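Local coordinates for protein chitin elicitor receptor kinase 1 (Arabidopsis thaliana, PDB 4EBY) that probably perceives fungal chitin oligomers through its LysM ectodomain and, as a receptor kinase activated by chitin-induced dimerization, switches on plant immune signalling, at residues Q85-Y89 against E90-I94; N99-T102 against M103-Q107; T115-P118 against L119-L123. One frame throughout, in Å; residues are numbered along the deposited sequence.

Interaction 1 of 3, residues Q85-Y89 against E90-I94. With NAG (2-acetamido-2-deoxy-beta-D-glucopyranose), chain C.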
loop_
_atom_site.group_PDB
_atom_site.type_symbol
_atom_site.label_atom_id
_atom_site.label_comp_id
_atom_site.label_asym_id
_atom_site.label_seq_id
_atom_site.Cartn_x
_atom_site.Cartn_y
_atom_site.Cartn_z
ATOM N N GLN A 85 -4.767 2.559 -22.629
ATOM C CA GLN A 85 -5.376 1.627 -23.561
ATOM C C GLN A 85 -5.579 0.248 -22.951
ATOM O O GLN A 85 -4.666 -0.320 -22.345
ATOM C CB GLN A 85 -4.529 1.518 -24.835
ATOM C CG GLN A 85 -5.318 1.099 -26.062
ATOM C CD GLN A 85 -6.174 2.229 -26.615
ATOM O OE1 GLN A 85 -7.391 2.261 -26.413
ATOM N NE2 GLN A 85 -5.539 3.163 -27.322
ATOM N N GLU A 86 -6.797 -0.262 -23.103
ATOM C CA GLU A 86 -7.150 -1.620 -22.704
ATOM C C GLU A 86 -7.228 -1.855 -21.198
ATOM O O GLU A 86 -7.328 -3.000 -20.756
ATOM C CB GLU A 86 -6.224 -2.637 -23.373
ATOM C CG GLU A 86 -6.455 -2.725 -24.884
ATOM C CD GLU A 86 -5.630 -3.802 -25.553
ATOM O OE1 GLU A 86 -4.610 -4.227 -24.971
ATOM O OE2 GLU A 86 -6.001 -4.225 -26.668
ATOM N N ASP A 87 -7.195 -0.783 -20.412
ATOM C CA ASP A 87 -7.365 -0.934 -18.969
ATOM C C ASP A 87 -8.732 -1.501 -18.634
ATOM O O ASP A 87 -9.736 -1.228 -19.316
ATOM C CB ASP A 87 -7.160 0.397 -18.233
ATOM C CG ASP A 87 -5.701 0.752 -18.053
ATOM O OD1 ASP A 87 -4.837 -0.124 -18.267
ATOM O OD2 ASP A 87 -5.405 1.911 -17.669
ATOM N N THR A 88 -8.763 -2.313 -17.579
ATOM C CA THR A 88 -9.993 -2.824 -17.018
ATOM C C THR A 88 -9.879 -2.628 -15.522
ATOM O O THR A 88 -8.770 -2.448 -15.006
ATOM C CB THR A 88 -10.169 -4.334 -17.281
ATOM O OG1 THR A 88 -9.065 -5.047 -16.708
ATOM C CG2 THR A 88 -10.211 -4.604 -18.780
ATOM N N TYR A 89 -11.004 -2.649 -14.823
ATOM C CA TYR A 89 -10.953 -2.542 -13.367
ATOM C C TYR A 89 -10.120 -3.662 -12.762
ATOM O O TYR A 89 -9.350 -3.431 -11.819
ATOM C CB TYR A 89 -12.354 -2.537 -12.777
ATOM C CG TYR A 89 -13.132 -1.254 -13.019
ATOM C CD1 TYR A 89 -12.574 -0.009 -12.765
ATOM C CD2 TYR A 89 -14.442 -1.300 -13.498
ATOM C CE1 TYR A 89 -13.303 1.166 -12.979
ATOM C CE2 TYR A 89 -15.171 -0.128 -13.726
ATOM C CZ TYR A 89 -14.598 1.094 -13.460
ATOM O OH TYR A 89 -15.323 2.253 -13.679
ATOM N N GLU A 90 -10.257 -4.865 -13.313
ATOM C CA GLU A 90 -9.476 -6.002 -12.833
ATOM C C GLU A 90 -7.988 -5.713 -13.000
ATOM O O GLU A 90 -7.202 -5.856 -12.063
ATOM C CB GLU A 90 -9.842 -7.289 -13.592
ATOM C CG GLU A 90 -9.014 -8.485 -13.130
ATOM C CD GLU A 90 -8.931 -9.604 -14.156
ATOM O OE1 GLU A 90 -8.820 -9.314 -15.368
ATOM O OE2 GLU A 90 -8.960 -10.781 -13.740
ATOM N N ARG A 91 -7.583 -5.291 -14.190
ATOM C CA ARG A 91 -6.156 -5.059 -14.418
ATOM C C ARG A 91 -5.585 -3.924 -13.571
ATOM O O ARG A 91 -4.466 -4.011 -13.059
ATOM C CB ARG A 91 -5.855 -4.815 -15.890
ATOM C CG ARG A 91 -4.419 -5.171 -16.214
ATOM C CD ARG A 91 -4.201 -5.227 -17.703
ATOM N NE ARG A 91 -4.315 -3.892 -18.259
ATOM C CZ ARG A 91 -4.110 -3.600 -19.537
ATOM N NH1 ARG A 91 -3.770 -4.555 -20.390
ATOM N NH2 ARG A 91 -4.237 -2.352 -19.955
ATOM N N VAL A 92 -6.354 -2.854 -13.413
ATOM C CA VAL A 92 -5.905 -1.740 -12.605
ATOM C C VAL A 92 -5.658 -2.183 -11.159
ATOM O O VAL A 92 -4.677 -1.778 -10.558
ATOM C CB VAL A 92 -6.889 -0.550 -12.672
ATOM C CG1 VAL A 92 -6.487 0.546 -11.689
ATOM C CG2 VAL A 92 -6.915 0.011 -14.114
ATOM N N ALA A 93 -6.553 -3.013 -10.617
ATOM C CA ALA A 93 -6.423 -3.470 -9.231
ATOM C C ALA A 93 -5.270 -4.468 -9.077
ATOM O O ALA A 93 -4.464 -4.356 -8.140
ATOM C CB ALA A 93 -7.739 -4.091 -8.746
ATOM N N ILE A 94 -5.195 -5.455 -9.961
ATOM C CA ILE A 94 -4.255 -6.552 -9.717
ATOM C C ILE A 94 -2.847 -6.245 -10.192
ATOM O O ILE A 94 -1.875 -6.765 -9.641
ATOM C CB ILE A 94 -4.720 -7.911 -10.298
ATOM C CG1 ILE A 94 -4.566 -7.958 -11.816
ATOM C CG2 ILE A 94 -6.146 -8.231 -9.852
ATOM C CD1 ILE A 94 -4.738 -9.355 -12.392
HETATM C C1 NAG C . -2.425 -9.639 -7.441
HETATM C C2 NAG C . -1.001 -10.010 -7.880
HETATM C C3 NAG C . -1.035 -10.980 -9.067
HETATM C C4 NAG C . -2.002 -12.139 -8.850
HETATM C C5 NAG C . -3.331 -11.641 -8.288
HETATM C C6 NAG C . -4.275 -12.785 -7.929
HETATM C C7 NAG C . 0.926 -8.492 -7.813
HETATM C C8 NAG C . 1.623 -7.290 -8.412
HETATM N N2 NAG C . -0.289 -8.813 -8.271
HETATM O O3 NAG C . 0.262 -11.482 -9.353
HETATM O O4 NAG C . -2.241 -12.774 -10.092
HETATM O O5 NAG C . -3.105 -10.852 -7.134
HETATM O O6 NAG C . -3.665 -13.580 -6.931
HETATM O O7 NAG C . 1.483 -9.133 -6.922
HETATM O O HOH W 1 -2.973 -4.614 -23.125
HETATM O O HOH W 2 -4.959 -1.845 -16.397
HETATM O O HOH W 3 -8.727 -7.523 -17.666
#

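Interaction 2 of 3, residues N99-T102 against M103-Q107. With NAG (2-acetamido-2-deoxy-beta-D-glucopyranose), chain C; NAG (2-acetamido-2-deoxy-beta-D-glucopyranose), chain D.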
loop_
_atom_site.group_PDB
_atom_site.type_symbol
_atom_site.label_atom_id
_atom_site.label_comp_id
_atom_site.label_asym_id
_atom_site.label_seq_id
_atom_site.Cartn_x
_atom_site.Cartn_y
_atom_site.Cartn_z
ATOM N N ASN A 99 -2.529 -5.173 -6.182
ATOM C CA ASN A 99 -3.446 -5.657 -5.135
ATOM C C ASN A 99 -3.591 -4.791 -3.896
ATOM O O ASN A 99 -4.107 -5.259 -2.859
ATOM C CB ASN A 99 -3.139 -7.110 -4.782
ATOM C CG ASN A 99 -3.304 -8.017 -5.973
ATOM O OD1 ASN A 99 -4.330 -7.961 -6.667
ATOM N ND2 ASN A 99 -2.275 -8.832 -6.245
ATOM N N LEU A 100 -3.185 -3.524 -4.005
ATOM C CA LEU A 100 -3.411 -2.568 -2.925
ATOM C C LEU A 100 -4.852 -2.092 -2.930
ATOM O O LEU A 100 -5.328 -1.536 -1.945
ATOM C CB LEU A 100 -2.468 -1.370 -3.053
ATOM C CG LEU A 100 -0.989 -1.673 -2.810
ATOM C CD1 LEU A 100 -0.150 -0.583 -3.446
ATOM C CD2 LEU A 100 -0.716 -1.779 -1.290
ATOM N N THR A 101 -5.529 -2.294 -4.059
ATOM C CA THR A 101 -6.973 -2.056 -4.160
ATOM C C THR A 101 -7.637 -3.288 -4.775
ATOM O O THR A 101 -6.951 -4.254 -5.110
ATOM C CB THR A 101 -7.273 -0.762 -4.964
ATOM O OG1 THR A 101 -8.627 -0.345 -4.730
ATOM C CG2 THR A 101 -7.038 -0.984 -6.476
ATOM N N THR A 102 -8.972 -3.283 -4.882
ATOM C CA THR A 102 -9.681 -4.414 -5.483
ATOM C C THR A 102 -10.533 -3.952 -6.650
ATOM O O THR A 102 -10.929 -2.788 -6.721
ATOM C CB THR A 102 -10.607 -5.124 -4.480
ATOM O OG1 THR A 102 -11.659 -4.237 -4.078
ATOM C CG2 THR A 102 -9.819 -5.579 -3.258
ATOM N N MET A 103 -10.839 -4.880 -7.546
ATOM C CA MET A 103 -11.657 -4.533 -8.695
ATOM C C MET A 103 -13.052 -4.144 -8.243
ATOM O O MET A 103 -13.655 -3.241 -8.812
ATOM C CB MET A 103 -11.706 -5.672 -9.708
ATOM C CG MET A 103 -12.186 -6.978 -9.157
ATOM S SD MET A 103 -12.135 -8.208 -10.466
ATOM C CE MET A 103 -13.334 -7.481 -11.574
ATOM N N GLU A 104 -13.560 -4.804 -7.207
ATOM C CA GLU A 104 -14.893 -4.472 -6.721
ATOM C C GLU A 104 -14.944 -3.047 -6.173
ATOM O O GLU A 104 -15.928 -2.317 -6.391
ATOM C CB GLU A 104 -15.341 -5.478 -5.646
ATOM C CG GLU A 104 -15.536 -6.897 -6.165
ATOM C CD GLU A 104 -14.241 -7.711 -6.313
ATOM O OE1 GLU A 104 -13.131 -7.240 -5.958
ATOM O OE2 GLU A 104 -14.348 -8.856 -6.802
ATOM N N SER A 105 -13.893 -2.653 -5.457
ATOM C CA SER A 105 -13.826 -1.305 -4.901
ATOM C C SER A 105 -13.795 -0.271 -6.026
ATOM O O SER A 105 -14.523 0.728 -5.994
ATOM C CB SER A 105 -12.609 -1.152 -3.982
ATOM O OG SER A 105 -12.475 0.186 -3.516
ATOM N N LEU A 106 -12.954 -0.530 -7.020
ATOM C CA LEU A 106 -12.866 0.383 -8.167
ATOM C C LEU A 106 -14.198 0.526 -8.878
ATOM O O LEU A 106 -14.618 1.637 -9.203
ATOM C CB LEU A 106 -11.819 -0.099 -9.167
ATOM C CG LEU A 106 -10.368 0.045 -8.765
ATOM C CD1 LEU A 106 -9.474 -0.691 -9.766
ATOM C CD2 LEU A 106 -9.979 1.544 -8.687
ATOM N N GLN A 107 -14.871 -0.596 -9.128
ATOM C CA GLN A 107 -16.120 -0.539 -9.884
ATOM C C GLN A 107 -17.204 0.203 -9.092
ATOM O O GLN A 107 -18.001 0.937 -9.661
ATOM C CB GLN A 107 -16.564 -1.949 -10.281
ATOM C CG GLN A 107 -17.826 -1.973 -11.156
ATOM C CD GLN A 107 -18.065 -3.334 -11.812
ATOM O OE1 GLN A 107 -17.120 -4.063 -12.139
ATOM N NE2 GLN A 107 -19.336 -3.684 -12.000
HETATM C C1 NAG C . -2.425 -9.639 -7.441
HETATM C C2 NAG C . -1.001 -10.010 -7.880
HETATM C C3 NAG C . -1.035 -10.980 -9.067
HETATM C C4 NAG C . -2.002 -12.139 -8.850
HETATM C C5 NAG C . -3.331 -11.641 -8.288
HETATM C C6 NAG C . -4.275 -12.785 -7.929
HETATM C C7 NAG C . 0.926 -8.492 -7.813
HETATM C C8 NAG C . 1.623 -7.290 -8.412
HETATM N N2 NAG C . -0.289 -8.813 -8.271
HETATM O O3 NAG C . 0.262 -11.482 -9.353
HETATM O O4 NAG C . -2.241 -12.774 -10.092
HETATM O O5 NAG C . -3.105 -10.852 -7.134
HETATM O O6 NAG C . -3.665 -13.580 -6.931
HETATM O O7 NAG C . 1.483 -9.133 -6.922
HETATM C C1 NAG D . -11.352 -0.606 2.752
HETATM C C2 NAG D . -11.758 -1.696 1.754
HETATM C C3 NAG D . -13.269 -1.751 1.549
HETATM C C4 NAG D . -14.022 -1.707 2.861
HETATM C C5 NAG D . -13.454 -0.636 3.789
HETATM C C6 NAG D . -14.134 -0.646 5.154
HETATM C C7 NAG D . -10.164 -2.007 -0.071
HETATM C C8 NAG D . -9.770 -1.551 -1.474
HETATM N N2 NAG D . -11.202 -1.394 0.447
HETATM O O3 NAG D . -13.636 -2.912 0.826
HETATM O O4 NAG D . -15.377 -1.419 2.567
HETATM O O5 NAG D . -12.063 -0.825 3.957
HETATM O O6 NAG D . -13.975 -1.891 5.795
HETATM O O7 NAG D . -9.526 -2.864 0.541
HETATM O O HOH W 4 -10.723 1.411 -5.408
#

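Interaction 3 of 3, residues T115-P118 against L119-L123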
loop_
_atom_site.group_PDB
_atom_site.type_symbol
_atom_site.label_atom_id
_atom_site.label_comp_id
_atom_site.label_asym_id
_atom_site.label_seq_id
_atom_site.Cartn_x
_atom_site.Cartn_y
_atom_site.Cartn_z
ATOM N N THR A 115 -17.156 -2.262 -19.072
ATOM C CA THR A 115 -16.878 -2.479 -20.491
ATOM C C THR A 115 -16.623 -1.188 -21.291
ATOM O O THR A 115 -16.367 -1.232 -22.493
ATOM C CB THR A 115 -18.038 -3.239 -21.150
ATOM O OG1 THR A 115 -19.261 -2.525 -20.916
ATOM C CG2 THR A 115 -18.155 -4.632 -20.555
ATOM N N ASN A 116 -16.688 -0.040 -20.626
ATOM C CA ASN A 116 -16.451 1.232 -21.301
ATOM C C ASN A 116 -15.702 2.183 -20.393
ATOM O O ASN A 116 -16.308 3.083 -19.804
ATOM C CB ASN A 116 -17.779 1.871 -21.727
ATOM C CG ASN A 116 -17.592 3.078 -22.660
ATOM O OD1 ASN A 116 -16.470 3.558 -22.867
ATOM N ND2 ASN A 116 -18.705 3.578 -23.215
ATOM N N ILE A 117 -14.397 1.957 -20.246
ATOM C CA ILE A 117 -13.538 2.880 -19.524
ATOM C C ILE A 117 -12.616 3.576 -20.521
ATOM O O ILE A 117 -11.606 3.009 -20.952
ATOM C CB ILE A 117 -12.667 2.178 -18.467
ATOM C CG1 ILE A 117 -13.490 1.162 -17.660
ATOM C CG2 ILE A 117 -12.053 3.216 -17.544
ATOM C CD1 ILE A 117 -12.646 0.374 -16.657
ATOM N N PRO A 118 -12.950 4.816 -20.884
ATOM C CA PRO A 118 -12.245 5.445 -22.007
ATOM C C PRO A 118 -10.841 5.957 -21.685
ATOM O O PRO A 118 -10.518 6.303 -20.559
ATOM C CB PRO A 118 -13.176 6.607 -22.383
ATOM C CG PRO A 118 -13.837 6.961 -21.101
ATOM C CD PRO A 118 -14.047 5.659 -20.379
ATOM N N LEU A 119 -9.996 6.002 -22.714
ATOM C CA LEU A 119 -8.680 6.595 -22.597
ATOM C C LEU A 119 -8.782 7.976 -21.947
ATOM O O LEU A 119 -9.624 8.803 -22.343
ATOM C CB LEU A 119 -8.083 6.731 -24.004
ATOM C CG LEU A 119 -6.571 6.602 -24.143
ATOM C CD1 LEU A 119 -6.176 5.163 -23.868
ATOM C CD2 LEU A 119 -6.154 7.011 -25.568
ATOM N N SER A 120 -7.956 8.183 -20.934
ATOM C CA SER A 120 -7.848 9.448 -20.206
ATOM C C SER A 120 -8.980 9.752 -19.223
ATOM O O SER A 120 -9.009 10.829 -18.631
ATOM C CB SER A 120 -7.594 10.617 -21.156
ATOM O OG SER A 120 -6.243 10.563 -21.610
ATOM N N ALA A 121 -9.882 8.800 -19.020
ATOM C CA ALA A 121 -10.735 8.867 -17.829
ATOM C C ALA A 121 -9.815 8.865 -16.609
ATOM O O ALA A 121 -8.677 8.375 -16.673
ATOM C CB ALA A 121 -11.695 7.678 -17.776
ATOM N N THR A 122 -10.294 9.406 -15.490
ATOM C CA THR A 122 -9.546 9.344 -14.249
ATOM C C THR A 122 -10.356 8.469 -13.290
ATOM O O THR A 122 -11.579 8.640 -13.183
ATOM C CB THR A 122 -9.382 10.720 -13.622
ATOM O OG1 THR A 122 -8.645 11.578 -14.520
ATOM C CG2 THR A 122 -8.637 10.611 -12.321
ATOM N N LEU A 123 -9.662 7.542 -12.634
ATOM C CA LEU A 123 -10.286 6.704 -11.615
ATOM C C LEU A 123 -9.897 7.181 -10.242
ATOM O O LEU A 123 -8.744 7.572 -9.996
ATOM C CB LEU A 123 -9.841 5.237 -11.760
ATOM C CG LEU A 123 -10.094 4.579 -13.123
ATOM C CD1 LEU A 123 -9.662 3.101 -13.066
ATOM C CD2 LEU A 123 -11.562 4.705 -13.574
#

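Interaction 1 of 3, residues Q85-Y89 against E90-I94
Thr88 holds its OG1 between its own backbone N and carbonyl carbon (chi1 59°), which turns the hydroxyl over the start of the helix, where it accepts the backbone N-H of Arg91 (Arg91 N to Thr88 OG1 2.9 Å). The Arg91 chain leaves CB with CG anti to the backbone N, then bends at chi3 (68°), and this kink brings the guanidinium back over the loop of residues 85-89. Arg91 NH2 does most of the work there: a nearly straight salt bridge runs to Asp87 OD1 (2.9 Å), met on the anti side of the carboxylate, and a longer, bent hydrogen bond from the same NH2 reaches Gln85 O (3.2 Å). The carboxylate and guanidinium planes stand almost perpendicular, 85° apart, with OD1 lying in the guanidinium plane. Glu86 O sits over one face of the guanidinium group. Two waters add to the grip, one joining NE to Asp87 OD1, the other joining NH1 to Glu86 OE1. The second carboxylate oxygen, Asp87 OD2, is taken by Tyr81 OH and Arg84 N, a second shell that fixes the acid. Backbone bonds then start the helix, Val92 N to Thr88 O (2.9 Å) and Ala93 N to Tyr89 O (3.1 Å). Thr88 is thus a threonine N-cap, with Arg91 folded back onto the preceding loop, at the start of the first helix of a LysM beta-alpha-alpha-beta unit.

Interaction 2 of 3, residues N99-T102 against M103-Q107
Thr102 OG1 meets the backbone N-H of Ser105 (Ser105 N to Thr102 OG1 3.1 Å), a capping bond at the start of helix 103-109. The hydroxyl also lies against Ser105 CB, 3.2 Å from Thr102 OG1. One turn on, Thr102 O receives Leu106 N at 3.0 Å in a nearly straight bond, so the threonine engages the first turn through both side chain and carbonyl. Glu104, bent at chi2 (80°), folds its carboxylate back alongside the cap, with OE1 3.6 Å from Thr102 CB. Beneath this, Thr101 CG2 packs against Leu106 CD1 (4.1 Å), the two side chains crossing at about a right angle. Helix 103-109 is the second helix of the LysM beta-alpha-alpha-beta fold, and Leu106 reaches from it to Tyr89 and Val92 on the first helix and to Val125 on the strand that follows. A water bridges Thr101 OG1 and Ser105 OG, donating to the threonine; Thr101 OG1 is also hydrogen-bonded to Leu126 O, so strand 122-128 helps fix this hydroxyl. Over the same two hydroxyls lies the acetamide methyl of a sugar, NAG of chain D, its C8 3.7 Å from Thr101 OG1. At the other end of the loop, Asn99 ND2 is covalently bonded to C1 of NAG of chain C, an N-linked glycan whose sequon, Asn99-Leu100-Thr101, is completed by the threonine whose methyl meets Leu106.

Interaction 3 of 3, residues T115-P118 against L119-L123
The Ile117 CG2 methyl is the apolar centre, meeting the Leu123 CD2 methyl tip to tip at 4.3 Å and standing 4.5 Å from Ala121 CB. With Leu123 CG anti to its carbonyl carbon (chi1 -56°), CD1 continues the extended chain and the second branch, CD2, is left turned toward Ile117 CG2. Both side chains also press on Tyr89 of helix 89-96, and Leu123 reaches Phe112 and Asn110, so this small cluster continues into the interior of the module. Further out, the ring of Pro118 takes over: its CG and CD lie alongside the Ala121 methyl, Pro118 CG to Ala121 CB being 4.0 Å. That methyl meets the proline ring on one side and, more distantly, the isoleucine branch roughly at right angles to it, and it also touches the proline carbonyl oxygen (Ala121 CB to Pro118 O 3.3 Å). Across the turn itself the polar edge is one bond, Ala121 N to Pro118 O, 3.0 Å long and fairly straight at 163°, although the donor comes from above the carbonyl plane. Leu119 and Ser120 occupy the two corners of the turn, Ser120 with positive phi. Beyond it, backbone hydrogen bonds join Ser120 and Ala121 with Val83, just past strand 74-82, and Leu123 with Tyr81 within it. This is a type II beta turn leading into strand 122-128, the closing strand of a LysM beta-alpha-alpha-beta module.

The three contacts follow one another along a single LysM module, all on the same side of the chain's centre. Interactions 1 and 2 have centres 10 Å apart and touch directly: a probable hydrogen bond joins Ala93 O to Asn99 N (2.9 Å), and Tyr89 O packs on Leu106 CD1. Both meet the NAG of chain C carried by Asn99; the sugar's N2 donates to Ile94 O (2.9 Å), while Glu15 and Arg149 bind the same glycan. Interaction 3 lies 10 Å from interaction 1, centre to centre, and meets it through Tyr89 CZ against Ile117 CD1 (3.8 Å). Interactions 2 and 3 do not touch, their nearest atoms about 5 Å apart; Tyr89 links them.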